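Local coordinates for periplasmic binding protein (PDB 4PAG), which probably captures a small solute in the periplasm for an ABC importer, and holds a histidine molecule in its pocket, at residues 163-168 and 287-292; 155-160 and 280-285; 170-175 and 201-206. All coordinates share one frame; numbering follows the deposited sequence.

Contact 1 (163-168 and 287-292); sequences ASIPEK and KLYPTR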
loop_
_atom_site.group_PDB
_atom_site.type_symbol
_atom_site.label_atom_id
_atom_site.label_comp_id
_atom_site.label_asym_id
_atom_site.label_seq_id
_atom_site.Cartn_x
_atom_site.Cartn_y
_atom_site.Cartn_z
ATOM N N ALA A 163 0.588 -16.485 13.669
ATOM C CA ALA A 163 1.407 -17.461 14.404
ATOM C C ALA A 163 0.607 -18.666 14.916
ATOM O O ALA A 163 1.163 -19.751 15.072
ATOM C CB ALA A 163 2.138 -16.787 15.561
ATOM N N SER A 164 -0.687 -18.488 15.173
ATOM C CA SER A 164 -1.538 -19.594 15.637
ATOM C C SER A 164 -1.982 -20.568 14.530
ATOM O O SER A 164 -2.605 -21.593 14.821
ATOM C CB SER A 164 -2.766 -19.050 16.377
ATOM O OG SER A 164 -3.761 -18.573 15.485
ATOM N N ILE A 165 -1.672 -20.253 13.274
ATOM C CA ILE A 165 -2.018 -21.122 12.142
ATOM C C ILE A 165 -0.785 -21.941 11.763
ATOM O O ILE A 165 0.181 -21.375 11.256
ATOM C CB ILE A 165 -2.453 -20.306 10.894
ATOM C CG1 ILE A 165 -3.464 -19.213 11.255
ATOM C CG2 ILE A 165 -3.018 -21.224 9.819
ATOM C CD1 ILE A 165 -4.751 -19.734 11.847
ATOM N N PRO A 166 -0.813 -23.272 11.984
ATOM C CA PRO A 166 0.310 -24.114 11.566
ATOM C C PRO A 166 0.615 -23.965 10.078
ATOM O O PRO A 166 -0.303 -23.751 9.276
ATOM C CB PRO A 166 -0.178 -25.535 11.855
ATOM C CG PRO A 166 -1.268 -25.390 12.855
ATOM C CD PRO A 166 -1.902 -24.058 12.593
ATOM N N GLU A 167 1.885 -24.104 9.713
ATOM C CA GLU A 167 2.321 -23.865 8.335
ATOM C C GLU A 167 1.595 -24.755 7.325
ATOM O O GLU A 167 1.249 -24.300 6.236
ATOM C CB GLU A 167 3.837 -24.027 8.207
ATOM C CG GLU A 167 4.614 -23.046 9.077
ATOM C CD GLU A 167 5.873 -22.522 8.413
ATOM O OE1 GLU A 167 6.777 -23.334 8.118
ATOM O OE2 GLU A 167 5.961 -21.289 8.191
ATOM N N LYS A 168 1.340 -26.004 7.708
ATOM C CA LYS A 168 0.605 -26.948 6.855
ATOM C C LYS A 168 -0.883 -26.621 6.682
ATOM O O LYS A 168 -1.538 -27.199 5.822
ATOM C CB LYS A 168 0.744 -28.386 7.388
ATOM C CG LYS A 168 1.902 -29.170 6.788
ATOM C CD LYS A 168 3.233 -28.458 6.975
ATOM C CE LYS A 168 4.405 -29.418 6.838
ATOM N NZ LYS A 168 5.679 -28.792 7.292
ATOM N N LYS A 287 -10.527 -13.072 4.819
ATOM C CA LYS A 287 -10.908 -13.872 3.658
ATOM C C LYS A 287 -10.184 -15.224 3.620
ATOM O O LYS A 287 -10.763 -16.212 3.191
ATOM C CB LYS A 287 -10.646 -13.095 2.365
ATOM C CG LYS A 287 -11.407 -11.780 2.238
ATOM C CD LYS A 287 -12.911 -11.939 2.449
ATOM C CE LYS A 287 -13.637 -10.625 2.222
ATOM N NZ LYS A 287 -14.972 -10.646 2.871
ATOM N N LEU A 288 -8.929 -15.267 4.063
ATOM C CA LEU A 288 -8.163 -16.521 4.104
ATOM C C LEU A 288 -8.638 -17.482 5.210
ATOM O O LEU A 288 -8.550 -18.698 5.062
ATOM C CB LEU A 288 -6.676 -16.225 4.295
ATOM C CG LEU A 288 -5.950 -15.388 3.234
ATOM C CD1 LEU A 288 -4.479 -15.235 3.627
ATOM C CD2 LEU A 288 -6.077 -15.994 1.848
ATOM N N TYR A 289 -9.138 -16.919 6.306
ATOM C CA TYR A 289 -9.481 -17.667 7.514
ATOM C C TYR A 289 -10.862 -17.259 8.012
ATOM O O TYR A 289 -10.996 -16.714 9.104
ATOM C CB TYR A 289 -8.408 -17.440 8.583
ATOM C CG TYR A 289 -7.068 -17.890 8.081
ATOM C CD1 TYR A 289 -6.791 -19.247 7.946
ATOM C CD2 TYR A 289 -6.103 -16.971 7.654
ATOM C CE1 TYR A 289 -5.586 -19.683 7.448
ATOM C CE2 TYR A 289 -4.885 -17.407 7.149
ATOM C CZ TYR A 289 -4.640 -18.767 7.045
ATOM O OH TYR A 289 -3.449 -19.240 6.552
ATOM N N PRO A 290 -11.902 -17.530 7.205
ATOM C CA PRO A 290 -13.255 -17.069 7.554
ATOM C C PRO A 290 -13.791 -17.635 8.869
ATOM O O PRO A 290 -14.596 -16.979 9.526
ATOM C CB PRO A 290 -14.120 -17.522 6.368
ATOM C CG PRO A 290 -13.319 -18.530 5.636
ATOM C CD PRO A 290 -11.870 -18.229 5.908
ATOM N N THR A 291 -13.347 -18.825 9.258
ATOM C CA THR A 291 -13.791 -19.409 10.519
ATOM C C THR A 291 -12.843 -19.114 11.690
ATOM O O THR A 291 -13.288 -19.036 12.828
ATOM C CB THR A 291 -14.009 -20.927 10.390
ATOM O OG1 THR A 291 -12.778 -21.566 10.037
ATOM C CG2 THR A 291 -15.048 -21.217 9.327
ATOM N N ARG A 292 -11.551 -18.940 11.422
ATOM C CA ARG A 292 -10.563 -18.741 12.492
ATOM C C ARG A 292 -10.300 -17.263 12.810
ATOM O O ARG A 292 -9.943 -16.937 13.935
ATOM C CB ARG A 292 -9.234 -19.411 12.136
ATOM C CG ARG A 292 -9.243 -20.941 12.083
ATOM C CD ARG A 292 -8.287 -21.409 10.986
ATOM N NE ARG A 292 -7.733 -22.747 11.167
ATOM C CZ ARG A 292 -6.796 -23.076 12.056
ATOM N NH1 ARG A 292 -6.311 -22.182 12.911
ATOM N NH2 ARG A 292 -6.360 -24.323 12.114
#

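Contact 2 (155-160 and 280-285); sequences LDELKT and GAHWIA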
loop_
_atom_site.group_PDB
_atom_site.type_symbol
_atom_site.label_atom_id
_atom_site.label_comp_id
_atom_site.label_asym_id
_atom_site.label_seq_id
_atom_site.Cartn_x
_atom_site.Cartn_y
_atom_site.Cartn_z
ATOM N N LEU A 155 -1.011 -4.508 13.691
ATOM C CA LEU A 155 0.068 -5.380 13.236
ATOM C C LEU A 155 0.395 -6.494 14.244
ATOM O O LEU A 155 0.623 -7.646 13.852
ATOM C CB LEU A 155 1.314 -4.552 12.919
ATOM C CG LEU A 155 1.176 -3.671 11.673
ATOM C CD1 LEU A 155 2.209 -2.551 11.690
ATOM C CD2 LEU A 155 1.286 -4.488 10.388
ATOM N N ASP A 156 0.403 -6.154 15.533
ATOM C CA ASP A 156 0.653 -7.143 16.593
ATOM C C ASP A 156 -0.471 -8.178 16.671
ATOM O O ASP A 156 -0.212 -9.368 16.824
ATOM C CB ASP A 156 0.816 -6.453 17.953
ATOM C CG ASP A 156 2.121 -5.671 18.069
ATOM O OD1 ASP A 156 2.998 -5.806 17.186
ATOM O OD2 ASP A 156 2.272 -4.912 19.056
ATOM N N GLU A 157 -1.716 -7.723 16.571
ATOM C CA GLU A 157 -2.866 -8.628 16.563
ATOM C C GLU A 157 -2.784 -9.624 15.420
ATOM O O GLU A 157 -3.060 -10.809 15.596
ATOM C CB GLU A 157 -4.173 -7.852 16.421
ATOM C CG GLU A 157 -4.601 -7.100 17.661
ATOM C CD GLU A 157 -5.758 -6.163 17.388
ATOM O OE1 GLU A 157 -6.026 -5.860 16.199
ATOM O OE2 GLU A 157 -6.405 -5.733 18.364
ATOM N N LEU A 158 -2.441 -9.125 14.239
ATOM C CA LEU A 158 -2.337 -9.974 13.062
ATOM C C LEU A 158 -1.198 -10.977 13.200
ATOM O O LEU A 158 -1.368 -12.150 12.865
ATOM C CB LEU A 158 -2.156 -9.141 11.788
ATOM C CG LEU A 158 -2.173 -9.943 10.477
ATOM C CD1 LEU A 158 -3.508 -10.649 10.274
ATOM C CD2 LEU A 158 -1.870 -9.014 9.316
ATOM N N LYS A 159 -0.050 -10.514 13.694
ATOM C CA LYS A 159 1.116 -11.384 13.906
ATOM C C LYS A 159 0.810 -12.537 14.857
ATOM O O LYS A 159 1.178 -13.686 14.603
ATOM C CB LYS A 159 2.292 -10.582 14.454
ATOM C CG LYS A 159 3.595 -11.363 14.510
ATOM C CD LYS A 159 4.741 -10.540 15.081
ATOM C CE LYS A 159 6.059 -11.279 14.886
ATOM N NZ LYS A 159 7.118 -10.834 15.830
ATOM N N THR A 160 0.138 -12.220 15.951
ATOM C CA THR A 160 -0.247 -13.218 16.930
ATOM C C THR A 160 -1.249 -14.207 16.334
ATOM O O THR A 160 -1.101 -15.411 16.516
ATOM C CB THR A 160 -0.796 -12.553 18.201
ATOM O OG1 THR A 160 0.247 -11.756 18.778
ATOM C CG2 THR A 160 -1.236 -13.591 19.222
ATOM N N GLY A 280 -5.569 -3.534 5.236
ATOM C CA GLY A 280 -5.694 -4.476 4.131
ATOM C C GLY A 280 -5.267 -5.890 4.456
ATOM O O GLY A 280 -5.877 -6.846 3.984
ATOM N N ALA A 281 -4.210 -6.039 5.253
ATOM C CA ALA A 281 -3.754 -7.377 5.649
ATOM C C ALA A 281 -4.774 -8.061 6.564
ATOM O O ALA A 281 -4.948 -9.279 6.501
ATOM C CB ALA A 281 -2.394 -7.309 6.309
ATOM N N HIS A 282 -5.461 -7.282 7.393
ATOM C CA HIS A 282 -6.569 -7.826 8.190
ATOM C C HIS A 282 -7.724 -8.275 7.303
ATOM O O HIS A 282 -8.285 -9.366 7.493
ATOM C CB HIS A 282 -7.065 -6.823 9.230
ATOM C CG HIS A 282 -6.296 -6.865 10.508
ATOM N ND1 HIS A 282 -6.565 -7.777 11.504
ATOM C CD2 HIS A 282 -5.253 -6.124 10.946
ATOM C CE1 HIS A 282 -5.725 -7.592 12.505
ATOM N NE2 HIS A 282 -4.918 -6.594 12.190
ATOM N N TRP A 283 -8.078 -7.438 6.337
ATOM C CA TRP A 283 -9.104 -7.802 5.358
ATOM C C TRP A 283 -8.745 -9.111 4.648
ATOM O O TRP A 283 -9.581 -10.024 4.548
ATOM C CB TRP A 283 -9.307 -6.670 4.353
ATOM C CG TRP A 283 -10.225 -7.029 3.233
ATOM C CD1 TRP A 283 -11.590 -7.079 3.279
ATOM C CD2 TRP A 283 -9.855 -7.395 1.903
ATOM N NE1 TRP A 283 -12.089 -7.446 2.059
ATOM C CE2 TRP A 283 -11.047 -7.656 1.197
ATOM C CE3 TRP A 283 -8.634 -7.537 1.239
ATOM C CZ2 TRP A 283 -11.055 -8.032 -0.142
ATOM C CZ3 TRP A 283 -8.643 -7.929 -0.090
ATOM C CH2 TRP A 283 -9.849 -8.168 -0.766
ATOM N N ILE A 284 -7.504 -9.212 4.173
ATOM C CA ILE A 284 -7.013 -10.468 3.579
ATOM C C ILE A 284 -7.137 -11.656 4.557
ATOM O O ILE A 284 -7.618 -12.737 4.177
ATOM C CB ILE A 284 -5.545 -10.354 3.095
ATOM C CG1 ILE A 284 -5.443 -9.420 1.883
ATOM C CG2 ILE A 284 -4.995 -11.714 2.706
ATOM C CD1 ILE A 284 -4.028 -8.952 1.608
ATOM N N ALA A 285 -6.695 -11.472 5.800
ATOM C CA ALA A 285 -6.782 -12.546 6.803
ATOM C C ALA A 285 -8.223 -13.028 7.004
ATOM O O ALA A 285 -8.478 -14.239 7.133
ATOM C CB ALA A 285 -6.187 -12.090 8.129
#

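Contact 3 (170-175 and 201-206); sequences RTKVYY and NLVHKC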
loop_
_atom_site.group_PDB
_atom_site.type_symbol
_atom_site.label_atom_id
_atom_site.label_comp_id
_atom_site.label_asym_id
_atom_site.label_seq_id
_atom_site.Cartn_x
_atom_site.Cartn_y
_atom_site.Cartn_z
ATOM N N ARG A 170 -1.909 -23.326 6.242
ATOM C CA ARG A 170 -1.978 -21.989 5.651
ATOM C C ARG A 170 -2.750 -22.020 4.338
ATOM O O ARG A 170 -2.528 -22.890 3.498
ATOM C CB ARG A 170 -0.578 -21.417 5.412
ATOM C CG ARG A 170 0.261 -21.253 6.675
ATOM C CD ARG A 170 -0.118 -19.999 7.425
ATOM N NE ARG A 170 0.545 -19.868 8.726
ATOM C CZ ARG A 170 1.613 -19.111 8.980
ATOM N NH1 ARG A 170 2.203 -18.405 8.029
ATOM N NH2 ARG A 170 2.100 -19.063 10.214
ATOM N N THR A 171 -3.644 -21.055 4.160
ATOM C CA THR A 171 -4.535 -21.013 2.999
ATOM C C THR A 171 -3.764 -20.685 1.720
ATOM O O THR A 171 -3.082 -19.672 1.657
ATOM C CB THR A 171 -5.636 -19.959 3.229
ATOM O OG1 THR A 171 -6.357 -20.288 4.420
ATOM C CG2 THR A 171 -6.615 -19.869 2.052
ATOM N N LYS A 172 -3.880 -21.536 0.701
ATOM C CA LYS A 172 -3.279 -21.245 -0.602
ATOM C C LYS A 172 -4.033 -20.107 -1.291
ATOM O O LYS A 172 -5.262 -20.144 -1.411
ATOM C CB LYS A 172 -3.271 -22.485 -1.493
ATOM C CG LYS A 172 -2.374 -23.604 -0.979
ATOM C CD LYS A 172 -2.698 -24.938 -1.634
ATOM C CE LYS A 172 -2.363 -24.956 -3.114
ATOM N NZ LYS A 172 -2.972 -26.138 -3.798
ATOM N N VAL A 173 -3.291 -19.095 -1.735
ATOM C CA VAL A 173 -3.892 -17.923 -2.352
ATOM C C VAL A 173 -3.175 -17.552 -3.659
ATOM O O VAL A 173 -1.942 -17.606 -3.757
ATOM C CB VAL A 173 -3.963 -16.726 -1.352
ATOM C CG1 VAL A 173 -2.601 -16.373 -0.774
ATOM C CG2 VAL A 173 -4.586 -15.496 -1.998
ATOM N N TYR A 174 -3.974 -17.195 -4.663
ATOM C CA TYR A 174 -3.493 -16.681 -5.929
ATOM C C TYR A 174 -3.874 -15.213 -6.028
ATOM O O TYR A 174 -5.035 -14.850 -5.860
ATOM C CB TYR A 174 -4.097 -17.461 -7.102
ATOM C CG TYR A 174 -3.698 -16.914 -8.452
ATOM C CD1 TYR A 174 -2.373 -16.959 -8.870
ATOM C CD2 TYR A 174 -4.632 -16.328 -9.299
ATOM C CE1 TYR A 174 -1.993 -16.446 -10.094
ATOM C CE2 TYR A 174 -4.260 -15.809 -10.534
ATOM C CZ TYR A 174 -2.936 -15.877 -10.921
ATOM O OH TYR A 174 -2.540 -15.383 -12.130
ATOM N N TYR A 175 -2.883 -14.368 -6.288
ATOM C CA TYR A 175 -3.105 -12.938 -6.469
ATOM C C TYR A 175 -3.289 -12.673 -7.956
ATOM O O TYR A 175 -2.336 -12.746 -8.727
ATOM C CB TYR A 175 -1.909 -12.164 -5.911
ATOM C CG TYR A 175 -1.997 -10.654 -5.975
ATOM C CD1 TYR A 175 -3.216 -9.983 -5.901
ATOM C CD2 TYR A 175 -0.841 -9.894 -6.085
ATOM C CE1 TYR A 175 -3.278 -8.595 -5.945
ATOM C CE2 TYR A 175 -0.889 -8.514 -6.131
ATOM C CZ TYR A 175 -2.104 -7.864 -6.068
ATOM O OH TYR A 175 -2.126 -6.483 -6.130
ATOM N N ASN A 201 -0.417 -18.673 1.835
ATOM C CA ASN A 201 0.566 -19.448 1.096
ATOM C C ASN A 201 0.430 -19.051 -0.374
ATOM O O ASN A 201 -0.413 -19.582 -1.124
ATOM C CB ASN A 201 0.324 -20.939 1.320
ATOM C CG ASN A 201 1.279 -21.815 0.553
ATOM O OD1 ASN A 201 2.067 -21.352 -0.255
ATOM N ND2 ASN A 201 1.206 -23.112 0.804
ATOM N N LEU A 202 1.242 -18.078 -0.771
ATOM C CA LEU A 202 1.175 -17.532 -2.123
ATOM C C LEU A 202 1.663 -18.575 -3.131
ATOM O O LEU A 202 2.779 -19.065 -3.025
ATOM C CB LEU A 202 2.006 -16.257 -2.208
ATOM C CG LEU A 202 1.328 -14.998 -1.680
ATOM C CD1 LEU A 202 2.361 -13.919 -1.384
ATOM C CD2 LEU A 202 0.307 -14.492 -2.693
ATOM N N VAL A 203 0.831 -18.913 -4.110
ATOM C CA VAL A 203 1.096 -20.103 -4.923
ATOM C C VAL A 203 2.259 -20.000 -5.917
ATOM O O VAL A 203 2.862 -21.020 -6.240
ATOM C CB VAL A 203 -0.165 -20.598 -5.661
ATOM C CG1 VAL A 203 -1.181 -21.082 -4.643
ATOM C CG2 VAL A 203 -0.758 -19.515 -6.559
ATOM N N HIS A 204 2.559 -18.795 -6.399
ATOM C CA HIS A 204 3.630 -18.584 -7.373
ATOM C C HIS A 204 4.939 -18.238 -6.637
ATOM O O HIS A 204 5.064 -17.169 -6.023
ATOM C CB HIS A 204 3.227 -17.481 -8.356
ATOM C CG HIS A 204 4.122 -17.353 -9.550
ATOM N ND1 HIS A 204 4.209 -18.316 -10.534
ATOM C CD2 HIS A 204 4.948 -16.349 -9.931
ATOM C CE1 HIS A 204 5.066 -17.918 -11.461
ATOM N NE2 HIS A 204 5.531 -16.728 -11.117
ATOM N N LYS A 205 5.903 -19.154 -6.705
ATOM C CA LYS A 205 7.126 -19.084 -5.899
ATOM C C LYS A 205 8.303 -18.518 -6.694
ATOM O O LYS A 205 8.779 -19.141 -7.640
ATOM C CB LYS A 205 7.497 -20.472 -5.363
ATOM C CG LYS A 205 6.370 -21.210 -4.654
ATOM C CD LYS A 205 5.874 -20.439 -3.445
ATOM C CE LYS A 205 5.059 -21.303 -2.502
ATOM N NZ LYS A 205 4.507 -20.469 -1.393
ATOM N N CYS A 206 8.762 -17.336 -6.302
ATOM C CA CYS A 206 9.953 -16.702 -6.896
ATOM C C CYS A 206 10.274 -15.450 -6.091
ATOM O O CYS A 206 9.592 -15.159 -5.104
ATOM C CB CYS A 206 9.744 -16.338 -8.380
ATOM S SG CYS A 206 8.152 -15.572 -8.806
HETATM O O HOH W 1 -0.362 -24.263 2.793
#

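Contact 1 (163-168 and 287-292)
Ile-165 carries the apolar side of this contact, laying its two branches against Tyr-289 and Arg-292. Its CG2 methyl stands 3.8 Å from Tyr-289 CE1 and equally close to the hydroxyl oxygen of that residue, while its CG1 lies over one face of the ring. With CG1 beside the backbone N (chi1 -47°) and CG2 anti to it, the isoleucine spreads over both partners. The ring of Tyr-289 is brought round to meet it in the first residue beyond the end of helix 277-288.

The other branch meets a charged group. Ile-165 CD1 is modelled 3.1 Å from Arg-292 NH1, so short for a methyl and a nitrogen that the exact placing is doubtful. The bend of the arginine at chi2 (146°) sets Arg-292 CD 4.0 Å from Ile-165 CD1, and the two side chains cross obliquely. Ser-164 O lies 4.2 Å from Arg-292 NH1, too long for a bond.

Two polar ends find partners outside the segments. Arg-292 NH2 forms a salt bridge with Glu-169, whereas Tyr-289 OH is hydrogen-bonded to both Gly-199 O and Thr-171 N. Within the turn after the helix, Arg-292 N makes only a weak bond to Tyr-289 O, at 3.3 Å.

The contact thus joins the loop that leaves helix 141-163 to the turn that ends helix 277-288, next to the start of strand 172-176, where Leu-288 O is hydrogen-bonded to Thr-171 OG1.

Contact 2 (155-160 and 280-285)
Over one face of the His-282 ring lies Leu-158 CD1, while Leu-158 CB sits 3.8 Å from the ring nitrogen NE2. Glu-157 OE1 comes to the ring obliquely, 4.1 Å from His-282 CE1, its carboxylate plane turned 82° from the imidazole; the carboxylate makes its salt bridge with Lys-300 on helix 297-309. Tyr-154 makes an edge-to-face stack with the same imidazole, and both ring nitrogens are bonded, NE2 to Tyr-154 O and ND1 to Tyr-293 OH. An alanine at His-282 would probably leave Tyr-154 O and Tyr-293 OH without their mate and open a gap beside Leu-158 CB.

Leu-158 also straddles two alanines one turn apart. CG is anti to the backbone N, and chi2 (62°) turns the methyls so that CD2 presses on Ala-281 CB at 3.5 Å, tighter than usual for two methyls, and CD1 meets Ala-285 CB at 3.7 Å.

The two segments run in the same general direction, crossing at 29° with their axes 10.4 Å apart at closest approach. Helix 141-163 is consistent with the single long helix linking the two lobes in periplasmic binding proteins of the iron-siderophore and vitamin B12 type; helix 277-288 packs against it.

Contact 3 (170-175 and 201-206)
A parallel beta pairing joins Lys-172 to Asn-201 and Val-173 to Leu-202, setting strand 201-202 at one border of the four-stranded parallel sheet, beside strand 172-176; strands 229-232 and 258-260 follow on its other side. Such a parallel sheet flanked by helices is expected for a lobe of a periplasmic binding protein.

Three backbone bonds make the ladder. Asn-201 N gives a nearly straight bond (174°) to Thr-171 O at 2.9 Å, Asn-201 O takes the N-H of Val-173 at 3.0 Å, and Val-203 N closes the series on Val-173 O at 3.1 Å. Val-173 O also receives a CA-H contact from Leu-202.

Side chains alternate between the faces. Lys-172 and Asn-201 lie side by side on one, Lys-172 CG 4.0 Å from Asn-201 ND2, the lysine's amine going on to Tyr-225 O. Val-173 and Leu-202 point together to the other, where Leu-195 of helix 193-197 packs on Leu-202. Beyond the bridges, Val-203 CG2 meets the edge of the Tyr-174 ring, 3.8 Å from CD1, and the two side chains cross at about a right angle; the tyrosine hydroxyl is bonded to Gly-181 O.

With CG anti to the backbone N (chi1 178°), the amide of Asn-201 is gripped at both ends. Its ND2 gives a 2.8 Å bond to a water that in turn donates to Arg-170 O. Its OD1 accepts from Lys-205 NZ at 2.8 Å, the donor nearly along the C=O axis, and the same NZ reaches Leu-202 O.

Overall arrangement
Contacts 1 and 2 lie about 11 Å apart between centres, and both use helix 277-288: contact 2 sits on its body, contact 1 at its C-terminal end, with helix 141-163 and the loop after it as partner. Their segments alternate along the chain. Contact 3 is nested inside the loops that both close, its centre about 14 Å from that of contact 1 and 17 Å from that of contact 2. It touches contact 1, where Ile-165 O meets Arg-170 NE and Leu-288 packs on Val-173, but not contact 2. Together the three join the long helix, its companion and the edge of the parallel sheet, bringing the late helix 277-288 against parts from the middle of the chain, probably within one lobe.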